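Local coordinates for DNA polymerase III subunit beta (Helicobacter pylori 26695, PDB 4S3I), which tethers DNA polymerases and other proteins to DNA as a sliding clamp and gives them processivity, at residues I53-Y58 with E231-F236; C199-R204 with F235-I240; S257-G262 with L312-A317. All coordinates share one frame; numbering follows the deposited sequence.

Interaction 1 (I53-Y58 with E231-F236)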
loop_
_atom_site.group_PDB
_atom_site.type_symbol
_atom_site.label_atom_id
_atom_site.label_comp_id
_atom_site.label_asym_id
_atom_site.label_seq_id
_atom_site.Cartn_x
_atom_site.Cartn_y
_atom_site.Cartn_z
ATOM N N ILE A 53 -27.570 -4.114 1.336
ATOM C CA ILE A 53 -26.972 -2.851 0.917
ATOM C C ILE A 53 -26.928 -2.779 -0.604
ATOM O O ILE A 53 -26.954 -3.818 -1.277
ATOM C CB ILE A 53 -25.540 -2.717 1.490
ATOM C CG1 ILE A 53 -25.004 -1.301 1.321
ATOM C CG2 ILE A 53 -24.591 -3.720 0.833
ATOM C CD1 ILE A 53 -23.738 -1.054 2.109
ATOM N N GLY A 54 -26.861 -1.568 -1.155
ATOM C CA GLY A 54 -26.844 -1.424 -2.595
ATOM C C GLY A 54 -26.646 -0.014 -3.095
ATOM O O GLY A 54 -26.877 0.965 -2.371
ATOM N N LEU A 55 -26.205 0.082 -4.341
ATOM C CA LEU A 55 -25.946 1.354 -4.992
ATOM C C LEU A 55 -26.549 1.312 -6.387
ATOM O O LEU A 55 -26.353 0.340 -7.127
ATOM C CB LEU A 55 -24.445 1.601 -5.109
ATOM C CG LEU A 55 -24.077 2.867 -5.888
ATOM C CD1 LEU A 55 -24.606 4.110 -5.162
ATOM C CD2 LEU A 55 -22.566 2.948 -6.098
ATOM N N LYS A 56 -27.287 2.361 -6.742
ATOM C CA LYS A 56 -27.784 2.528 -8.102
ATOM C C LYS A 56 -27.289 3.873 -8.627
ATOM O O LYS A 56 -27.500 4.912 -7.994
ATOM C CB LYS A 56 -29.315 2.466 -8.118
ATOM C CG LYS A 56 -29.964 2.797 -9.453
ATOM C CD LYS A 56 -31.486 2.710 -9.319
ATOM C CE LYS A 56 -32.193 2.863 -10.660
ATOM N NZ LYS A 56 -33.658 2.583 -10.539
ATOM N N SER A 57 -26.609 3.850 -9.767
ATOM C CA SER A 57 -26.027 5.057 -10.343
ATOM C C SER A 57 -26.453 5.180 -11.794
ATOM O O SER A 57 -26.960 4.218 -12.383
ATOM C CB SER A 57 -24.498 4.991 -10.282
ATOM O OG SER A 57 -24.034 4.769 -8.964
ATOM N N TYR A 58 -26.241 6.353 -12.383
ATOM C CA TYR A 58 -26.430 6.491 -13.823
ATOM C C TYR A 58 -25.320 7.315 -14.459
ATOM O O TYR A 58 -24.691 8.148 -13.797
ATOM C CB TYR A 58 -27.801 7.090 -14.167
ATOM C CG TYR A 58 -27.853 8.603 -14.118
ATOM C CD1 TYR A 58 -28.270 9.261 -12.973
ATOM C CD2 TYR A 58 -27.503 9.375 -15.229
ATOM C CE1 TYR A 58 -28.332 10.642 -12.926
ATOM C CE2 TYR A 58 -27.551 10.755 -15.186
ATOM C CZ TYR A 58 -27.969 11.383 -14.031
ATOM O OH TYR A 58 -28.025 12.757 -13.974
ATOM N N GLU A 231 -27.714 13.572 -7.157
ATOM C CA GLU A 231 -28.147 13.519 -8.555
ATOM C C GLU A 231 -27.671 12.243 -9.255
ATOM O O GLU A 231 -28.408 11.664 -10.057
ATOM C CB GLU A 231 -27.752 14.781 -9.335
ATOM C CG GLU A 231 -28.701 15.095 -10.505
ATOM C CD GLU A 231 -28.975 16.589 -10.670
ATOM O OE1 GLU A 231 -28.829 17.102 -11.805
ATOM O OE2 GLU A 231 -29.345 17.244 -9.668
ATOM N N MET A 232 -26.464 11.787 -8.919
ATOM C CA MET A 232 -25.892 10.596 -9.561
ATOM C C MET A 232 -26.219 9.254 -8.869
ATOM O O MET A 232 -26.384 8.228 -9.540
ATOM C CB MET A 232 -24.369 10.742 -9.722
ATOM C CG MET A 232 -23.697 9.507 -10.324
ATOM S SD MET A 232 -21.925 9.697 -10.649
ATOM C CE MET A 232 -21.528 8.026 -11.205
ATOM N N HIS A 233 -26.309 9.259 -7.541
ATOM C CA HIS A 233 -26.400 8.009 -6.791
ATOM C C HIS A 233 -27.655 7.845 -5.946
ATOM O O HIS A 233 -28.163 8.813 -5.368
ATOM C CB HIS A 233 -25.198 7.874 -5.857
ATOM C CG HIS A 233 -23.876 7.927 -6.551
ATOM N ND1 HIS A 233 -23.490 6.994 -7.492
ATOM C CD2 HIS A 233 -22.836 8.784 -6.420
ATOM C CE1 HIS A 233 -22.274 7.283 -7.916
ATOM N NE2 HIS A 233 -21.851 8.364 -7.282
ATOM N N THR A 234 -28.142 6.606 -5.870
ATOM C CA THR A 234 -29.098 6.211 -4.844
ATOM C C THR A 234 -28.471 5.043 -4.094
ATOM O O THR A 234 -28.259 3.974 -4.666
ATOM C CB THR A 234 -30.452 5.778 -5.424
ATOM O OG1 THR A 234 -30.992 6.826 -6.243
ATOM C CG2 THR A 234 -31.442 5.436 -4.295
ATOM N N PHE A 235 -28.156 5.264 -2.823
ATOM C CA PHE A 235 -27.557 4.256 -1.970
ATOM C C PHE A 235 -28.591 3.841 -0.950
ATOM O O PHE A 235 -29.377 4.682 -0.478
ATOM C CB PHE A 235 -26.355 4.870 -1.252
ATOM C CG PHE A 235 -25.828 4.042 -0.106
ATOM C CD1 PHE A 235 -24.775 3.166 -0.308
ATOM C CD2 PHE A 235 -26.362 4.166 1.180
ATOM C CE1 PHE A 235 -24.263 2.409 0.748
ATOM C CE2 PHE A 235 -25.865 3.413 2.240
ATOM C CZ PHE A 235 -24.807 2.528 2.021
ATOM N N PHE A 236 -28.604 2.559 -0.600
ATOM C CA PHE A 236 -29.387 2.110 0.547
ATOM C C PHE A 236 -28.612 1.138 1.432
ATOM O O PHE A 236 -27.683 0.460 0.983
ATOM C CB PHE A 236 -30.707 1.477 0.117
ATOM C CG PHE A 236 -30.593 0.018 -0.247
ATOM C CD1 PHE A 236 -30.784 -0.975 0.713
ATOM C CD2 PHE A 236 -30.306 -0.361 -1.555
ATOM C CE1 PHE A 236 -30.669 -2.332 0.377
ATOM C CE2 PHE A 236 -30.208 -1.703 -1.902
ATOM C CZ PHE A 236 -30.383 -2.690 -0.933
#

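Interaction 2 (C199-R204 with F235-I240)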
loop_
_atom_site.group_PDB
_atom_site.type_symbol
_atom_site.label_atom_id
_atom_site.label_comp_id
_atom_site.label_asym_id
_atom_site.label_seq_id
_atom_site.Cartn_x
_atom_site.Cartn_y
_atom_site.Cartn_z
ATOM N N CYS A 199 -31.955 5.734 13.984
ATOM C CA CYS A 199 -31.495 4.843 12.926
ATOM C C CYS A 199 -30.080 4.396 13.250
ATOM O O CYS A 199 -29.210 5.232 13.515
ATOM C CB CYS A 199 -31.499 5.567 11.576
ATOM S SG CYS A 199 -33.112 6.212 11.052
ATOM N N ILE A 200 -29.835 3.087 13.233
ATOM C CA ILE A 200 -28.475 2.596 13.423
ATOM C C ILE A 200 -27.928 2.049 12.107
ATOM O O ILE A 200 -28.399 1.007 11.622
ATOM C CB ILE A 200 -28.384 1.487 14.498
ATOM C CG1 ILE A 200 -28.969 1.953 15.828
ATOM C CG2 ILE A 200 -26.934 1.086 14.712
ATOM C CD1 ILE A 200 -29.187 0.809 16.840
ATOM N N LEU A 201 -26.944 2.747 11.542
ATOM C CA LEU A 201 -26.319 2.348 10.283
ATOM C C LEU A 201 -25.122 1.435 10.542
ATOM O O LEU A 201 -24.234 1.801 11.308
ATOM C CB LEU A 201 -25.783 3.556 9.522
ATOM C CG LEU A 201 -26.599 4.737 9.021
ATOM C CD1 LEU A 201 -26.099 5.112 7.646
ATOM C CD2 LEU A 201 -28.058 4.442 8.969
ATOM N N PRO A 202 -25.074 0.270 9.868
ATOM C CA PRO A 202 -23.907 -0.627 9.989
ATOM C C PRO A 202 -22.616 0.058 9.569
ATOM O O PRO A 202 -22.654 0.944 8.707
ATOM C CB PRO A 202 -24.217 -1.756 9.000
ATOM C CG PRO A 202 -25.729 -1.729 8.839
ATOM C CD PRO A 202 -26.112 -0.271 8.965
ATOM N N LYS A 203 -21.492 -0.354 10.155
ATOM C CA LYS A 203 -20.186 0.231 9.852
ATOM C C LYS A 203 -19.855 0.176 8.363
ATOM O O LYS A 203 -19.352 1.147 7.794
ATOM C CB LYS A 203 -19.092 -0.465 10.676
ATOM C CG LYS A 203 -17.650 0.004 10.403
ATOM C CD LYS A 203 -17.272 1.277 11.170
ATOM C CE LYS A 203 -15.759 1.573 11.093
ATOM N NZ LYS A 203 -14.989 1.137 12.307
ATOM N N ARG A 204 -20.165 -0.951 7.725
ATOM C CA ARG A 204 -19.869 -1.098 6.302
ATOM C C ARG A 204 -20.553 -0.001 5.505
ATOM O O ARG A 204 -19.937 0.629 4.638
ATOM C CB ARG A 204 -20.328 -2.466 5.779
ATOM C CG ARG A 204 -20.038 -2.645 4.288
ATOM C CD ARG A 204 -20.852 -3.767 3.679
ATOM N NE ARG A 204 -20.624 -3.884 2.238
ATOM C CZ ARG A 204 -21.110 -4.866 1.486
ATOM N NH1 ARG A 204 -21.844 -5.819 2.045
ATOM N NH2 ARG A 204 -20.858 -4.899 0.181
ATOM N N PHE A 235 -28.156 5.264 -2.823
ATOM C CA PHE A 235 -27.557 4.256 -1.970
ATOM C C PHE A 235 -28.591 3.841 -0.950
ATOM O O PHE A 235 -29.377 4.682 -0.478
ATOM C CB PHE A 235 -26.355 4.870 -1.252
ATOM C CG PHE A 235 -25.828 4.042 -0.106
ATOM C CD1 PHE A 235 -24.775 3.166 -0.308
ATOM C CD2 PHE A 235 -26.362 4.166 1.180
ATOM C CE1 PHE A 235 -24.263 2.409 0.748
ATOM C CE2 PHE A 235 -25.865 3.413 2.240
ATOM C CZ PHE A 235 -24.807 2.528 2.021
ATOM N N PHE A 236 -28.604 2.559 -0.600
ATOM C CA PHE A 236 -29.387 2.110 0.547
ATOM C C PHE A 236 -28.612 1.138 1.432
ATOM O O PHE A 236 -27.683 0.460 0.983
ATOM C CB PHE A 236 -30.707 1.477 0.117
ATOM C CG PHE A 236 -30.593 0.018 -0.247
ATOM C CD1 PHE A 236 -30.784 -0.975 0.713
ATOM C CD2 PHE A 236 -30.306 -0.361 -1.555
ATOM C CE1 PHE A 236 -30.669 -2.332 0.377
ATOM C CE2 PHE A 236 -30.208 -1.703 -1.902
ATOM C CZ PHE A 236 -30.383 -2.690 -0.933
ATOM N N THR A 237 -29.014 1.078 2.693
ATOM C CA THR A 237 -28.523 0.062 3.609
ATOM C C THR A 237 -29.635 -0.385 4.525
ATOM O O THR A 237 -30.500 0.408 4.916
ATOM C CB THR A 237 -27.325 0.554 4.464
ATOM O OG1 THR A 237 -26.931 -0.487 5.374
ATOM C CG2 THR A 237 -27.707 1.795 5.265
ATOM N N LYS A 238 -29.632 -1.670 4.846
ATOM C CA LYS A 238 -30.511 -2.146 5.889
ATOM C C LYS A 238 -29.978 -1.531 7.174
ATOM O O LYS A 238 -28.773 -1.271 7.291
ATOM C CB LYS A 238 -30.481 -3.671 5.969
ATOM C CG LYS A 238 -31.553 -4.251 6.864
ATOM C CD LYS A 238 -31.321 -5.735 7.163
ATOM C CE LYS A 238 -31.438 -6.622 5.926
ATOM N NZ LYS A 238 -31.436 -8.082 6.280
ATOM N N LEU A 239 -30.870 -1.260 8.118
ATOM C CA LEU A 239 -30.465 -0.730 9.414
ATOM C C LEU A 239 -30.234 -1.884 10.386
ATOM O O LEU A 239 -30.751 -2.993 10.195
ATOM C CB LEU A 239 -31.549 0.189 9.989
ATOM C CG LEU A 239 -31.992 1.417 9.194
ATOM C CD1 LEU A 239 -33.045 2.237 9.957
ATOM C CD2 LEU A 239 -30.809 2.278 8.828
ATOM N N ILE A 240 -29.469 -1.620 11.440
ATOM C CA ILE A 240 -29.371 -2.565 12.546
ATOM C C ILE A 240 -30.579 -2.442 13.470
ATOM O O ILE A 240 -30.875 -1.353 13.973
ATOM C CB ILE A 240 -28.097 -2.343 13.362
ATOM C CG1 ILE A 240 -26.873 -2.496 12.461
ATOM C CG2 ILE A 240 -28.039 -3.327 14.528
ATOM C CD1 ILE A 240 -25.553 -2.258 13.170
HETATM O O HOH W 1 -31.863 1.163 13.927
#

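Interaction 3 (S257-G262 with L312-A317)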
loop_
_atom_site.group_PDB
_atom_site.type_symbol
_atom_site.label_atom_id
_atom_site.label_comp_id
_atom_site.label_asym_id
_atom_site.label_seq_id
_atom_site.Cartn_x
_atom_site.Cartn_y
_atom_site.Cartn_z
ATOM N N SER A 257 -12.094 19.207 36.888
ATOM C CA SER A 257 -11.048 19.958 36.203
ATOM C C SER A 257 -11.186 19.937 34.677
ATOM O O SER A 257 -11.521 18.900 34.085
ATOM C CB SER A 257 -9.673 19.438 36.619
ATOM O OG SER A 257 -9.793 18.383 37.553
ATOM N N SER A 258 -10.930 21.093 34.061
ATOM C CA SER A 258 -10.875 21.227 32.607
ATOM C C SER A 258 -9.602 21.957 32.162
ATOM O O SER A 258 -9.398 23.127 32.495
ATOM C CB SER A 258 -12.095 21.981 32.088
ATOM O OG SER A 258 -13.285 21.252 32.311
ATOM N N PHE A 259 -8.758 21.276 31.390
ATOM C CA PHE A 259 -7.507 21.875 30.921
ATOM C C PHE A 259 -7.528 22.164 29.423
ATOM O O PHE A 259 -7.910 21.303 28.633
ATOM C CB PHE A 259 -6.347 20.934 31.221
ATOM C CG PHE A 259 -6.350 20.384 32.625
ATOM C CD1 PHE A 259 -6.069 21.209 33.706
ATOM C CD2 PHE A 259 -6.604 19.036 32.857
ATOM C CE1 PHE A 259 -6.046 20.693 35.009
ATOM C CE2 PHE A 259 -6.579 18.507 34.155
ATOM C CZ PHE A 259 -6.298 19.341 35.231
ATOM N N THR A 260 -7.121 23.368 29.031
ATOM C CA THR A 260 -6.984 23.712 27.616
ATOM C C THR A 260 -5.525 23.444 27.215
ATOM O O THR A 260 -4.605 24.047 27.760
ATOM C CB THR A 260 -7.369 25.172 27.363
ATOM O OG1 THR A 260 -8.730 25.370 27.775
ATOM C CG2 THR A 260 -7.232 25.536 25.891
ATOM N N LEU A 261 -5.319 22.509 26.293
ATOM C CA LEU A 261 -3.981 21.979 25.987
ATOM C C LEU A 261 -3.695 22.003 24.486
ATOM O O LEU A 261 -4.616 22.134 23.677
ATOM C CB LEU A 261 -3.869 20.555 26.519
ATOM C CG LEU A 261 -4.155 20.406 28.014
ATOM C CD1 LEU A 261 -4.530 18.971 28.374
ATOM C CD2 LEU A 261 -2.942 20.871 28.848
ATOM N N GLY A 262 -2.425 21.851 24.105
ATOM C CA GLY A 262 -2.044 21.933 22.704
ATOM C C GLY A 262 -2.237 20.605 21.983
ATOM O O GLY A 262 -1.658 19.577 22.384
ATOM N N LEU A 312 -1.915 26.001 34.022
ATOM C CA LEU A 312 -3.123 25.255 34.326
ATOM C C LEU A 312 -3.558 25.535 35.773
ATOM O O LEU A 312 -2.711 25.727 36.650
ATOM C CB LEU A 312 -2.872 23.758 34.126
ATOM C CG LEU A 312 -2.386 23.319 32.742
ATOM C CD1 LEU A 312 -2.291 21.793 32.678
ATOM C CD2 LEU A 312 -3.306 23.855 31.635
ATOM N N ASP A 313 -4.864 25.556 36.027
ATOM C CA ASP A 313 -5.358 25.680 37.403
ATOM C C ASP A 313 -5.114 24.375 38.166
ATOM O O ASP A 313 -6.021 23.561 38.357
ATOM C CB ASP A 313 -6.841 26.070 37.432
ATOM C CG ASP A 313 -7.382 26.222 38.851
ATOM O OD1 ASP A 313 -8.584 25.936 39.064
ATOM O OD2 ASP A 313 -6.607 26.626 39.750
ATOM N N ILE A 314 -3.872 24.198 38.602
ATOM C CA ILE A 314 -3.399 22.970 39.232
ATOM C C ILE A 314 -2.483 23.356 40.394
ATOM O O ILE A 314 -1.487 24.058 40.197
ATOM C CB ILE A 314 -2.603 22.110 38.215
ATOM C CG1 ILE A 314 -3.553 21.428 37.229
ATOM C CG2 ILE A 314 -1.716 21.089 38.924
ATOM C CD1 ILE A 314 -3.387 19.920 37.139
ATOM N N GLU A 315 -2.820 22.920 41.602
ATOM C CA GLU A 315 -2.022 23.280 42.768
ATOM C C GLU A 315 -1.088 22.144 43.159
ATOM O O GLU A 315 -0.318 22.256 44.111
ATOM C CB GLU A 315 -2.917 23.681 43.946
ATOM C CG GLU A 315 -2.738 25.131 44.391
ATOM C CD GLU A 315 -1.320 25.438 44.862
ATOM O OE1 GLU A 315 -0.550 26.047 44.087
ATOM O OE2 GLU A 315 -0.980 25.074 46.011
ATOM N N LYS A 316 -1.162 21.054 42.404
ATOM C CA LYS A 316 -0.354 19.862 42.642
ATOM C C LYS A 316 -0.577 18.906 41.476
ATOM O O LYS A 316 -1.691 18.805 40.961
ATOM C CB LYS A 316 -0.763 19.185 43.951
ATOM C CG LYS A 316 -2.231 18.778 43.995
ATOM C CD LYS A 316 -2.606 18.159 45.332
ATOM C CE LYS A 316 -4.046 17.661 45.333
ATOM N NZ LYS A 316 -4.214 16.422 44.525
ATOM N N ALA A 317 0.479 18.202 41.074
ATOM C CA ALA A 317 0.456 17.356 39.874
ATOM C C ALA A 317 -0.776 16.442 39.746
ATOM O O ALA A 317 -1.184 15.787 40.707
ATOM C CB ALA A 317 1.747 16.542 39.773
#

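Interaction 1 (I53-Y58 with E231-F236)
Ile53 opens the pairing of 53-58 with 231-236, an antiparallel join between edge strands of the N-terminal and central domains that makes one continuous sheet, as in the beta sliding clamp family. Its CG1 lies anti to the backbone N (chi1 -168°), which brings it 3.2 Å from the carbonyl oxygen Phe236 O, while Ile53 CD1 reaches Phe235 CZ at 3.7 Å. The two side chains cross obliquely, and helix 203-212 of the central domain packs on both. Gly54 follows, hydrogen-bonded in both directions with Phe236. A residue without a side chain suits this place, because the Phe236 ring folds back over the neighbouring strand: Phe236 CG sits between its own N and carbonyl carbon (chi1 84°), and one ring face lies 3.4 Å from Gly54 N, with the Ile53 carbonyl carbon under the same face. Leu55 turns to the buried side of the sheet, where its CD1 approaches His233 ND1 at 3.9 Å. Lys56 pairs with Thr234 through two short, nearly straight backbone bonds; both residues are partly exposed, which suits a lysine whose extended chain leads away from the pair. Ser57 is small enough to meet the imidazole beside it: Ser57 OG lies 2.7 Å from His233 ND1, in the ring plane at its edge, and either group could be the donor. Met232 CG lies over one face of that imidazole, and the Tyr18 ring meets it edge-to-face. At Tyr58 the backbone pairing fades to one weak bond from its N to Met232 O. Its ring swings across instead, placing Tyr58 CE1 edge-on to Glu231 O at 3.0 Å.

Interaction 2 (C199-R204 with F235-I240)
Where the central domain passes from strand 196-202 into helix 203-212, it meets the end of strand 233-238: segments 199-202 and 235-238 of the two strands run at 102° to each other, and residues 237-240 pass the end of the first. The contact thus joins two different sheets of the clamp's central domain. Its main polar tie is the backbone bond from Ile240 N to Ile200 O, 2.8 Å long and nearly straight (166°), with the donor almost on the line of the carbonyl. Beside it a single water accepts from Ile200 N and donates to Ile240 O, so both backbone polar groups of each isoleucine are engaged across the junction. The branched side chains of Ile200 and Ile240 cross at about a right angle, with Ile200 CG2 3.9 Å from Ile240 CB. On the buried side, Leu239 spreads its two methyls over the strand: Leu239 CD2 meets Leu201 CD2 at 3.5 Å, and its CD1 lies against CB and SG of Cys199. Leucine suits this buried place, where Ala226 of strand 225-229 touches both side chains. Pro202 occupies the N-cap position of helix 203-212, a place where a missing backbone N-H costs little. Its compact apolar ring fills this end of the contact: CG faces Ile240 CG1, and Pro202 CD comes to 3.3 Å from Lys238 O. Pro202 and Thr237 slide past each other in opposite directions. Thr237 OG1, anti to its own N and beside its carbonyl carbon (chi1 178°), donates forward to Lys238 O at 2.8 Å, and that same hydroxyl oxygen lies 3.7 Å from Pro202 CD.

Interaction 3 (S257-G262 with L312-A317)
Phe259 and Ile314 meet at about a right angle, the CG1-CD1 arm of the isoleucine against the CE1-CZ end of the ring: Ile314 CG1 stands 3.4 Å from Phe259 CE1, and Ile314 CD1 is about equally near CE1 and CZ. The approach is oblique to the ring. Phe259 also crosses Leu312 at about a right angle, farther back along the same side, where Phe259 CD1 lies 4.0 Å from Leu312 CD1. One aromatic ring therefore bridges two aliphatic residues that stand two apart in the chain. Its CB points toward the facing loop, and CG lies beside the backbone N, anti to the carbonyl carbon (chi1 -47°). A broad, flat side chain suits this span. Leu312 makes a second right-angled crossing with Leu261, its CD1 4.0 Å from Leu261 CD2, so that methyl is shared between the ring and the other leucine. These are residues of the C-terminal domain of the clamp: strand 257-262 forms the edge of an antiparallel sheet within the chain, and 312-317 belongs to the irregular link between strands 301-307 and 318-323 of a second sheet. Leu284, on a strand of that second sheet, touches Phe259, Leu312 and Ile314 alike, adding a third aliphatic residue round the ring. The link itself bends sharply at Asp313, the centre of an inverse gamma turn, with a weak bond from Ile314 N to Leu312 O. The turn leaves the carboxylate of Asp313 at the exposed surface, as suits an acidic residue, while Asp313 O lies near the ring plane at the edge of Phe259, 4.4 Å from CE1.

How the interactions relate
Interactions 1 and 2 lie side by side, their centres about 14 Å apart, and share strand 233-238 with Phe235 and Phe236. The earlier part of that strand continues the N-terminal domain's sheet in interaction 1; its end and the residues after it reach strand 196-202 of another central-domain sheet in interaction 2. Ile53 CG2 also touches Arg204 NH1 at 3.7 Å. Interaction 3 follows later in the chain, in the C-terminal domain, its centre about 49 Å from that of interaction 1. It connects to interaction 2 through the sheet that runs from strand 196-202 to strand 257-262, so continuous sheets link the three domains of the clamp subunit.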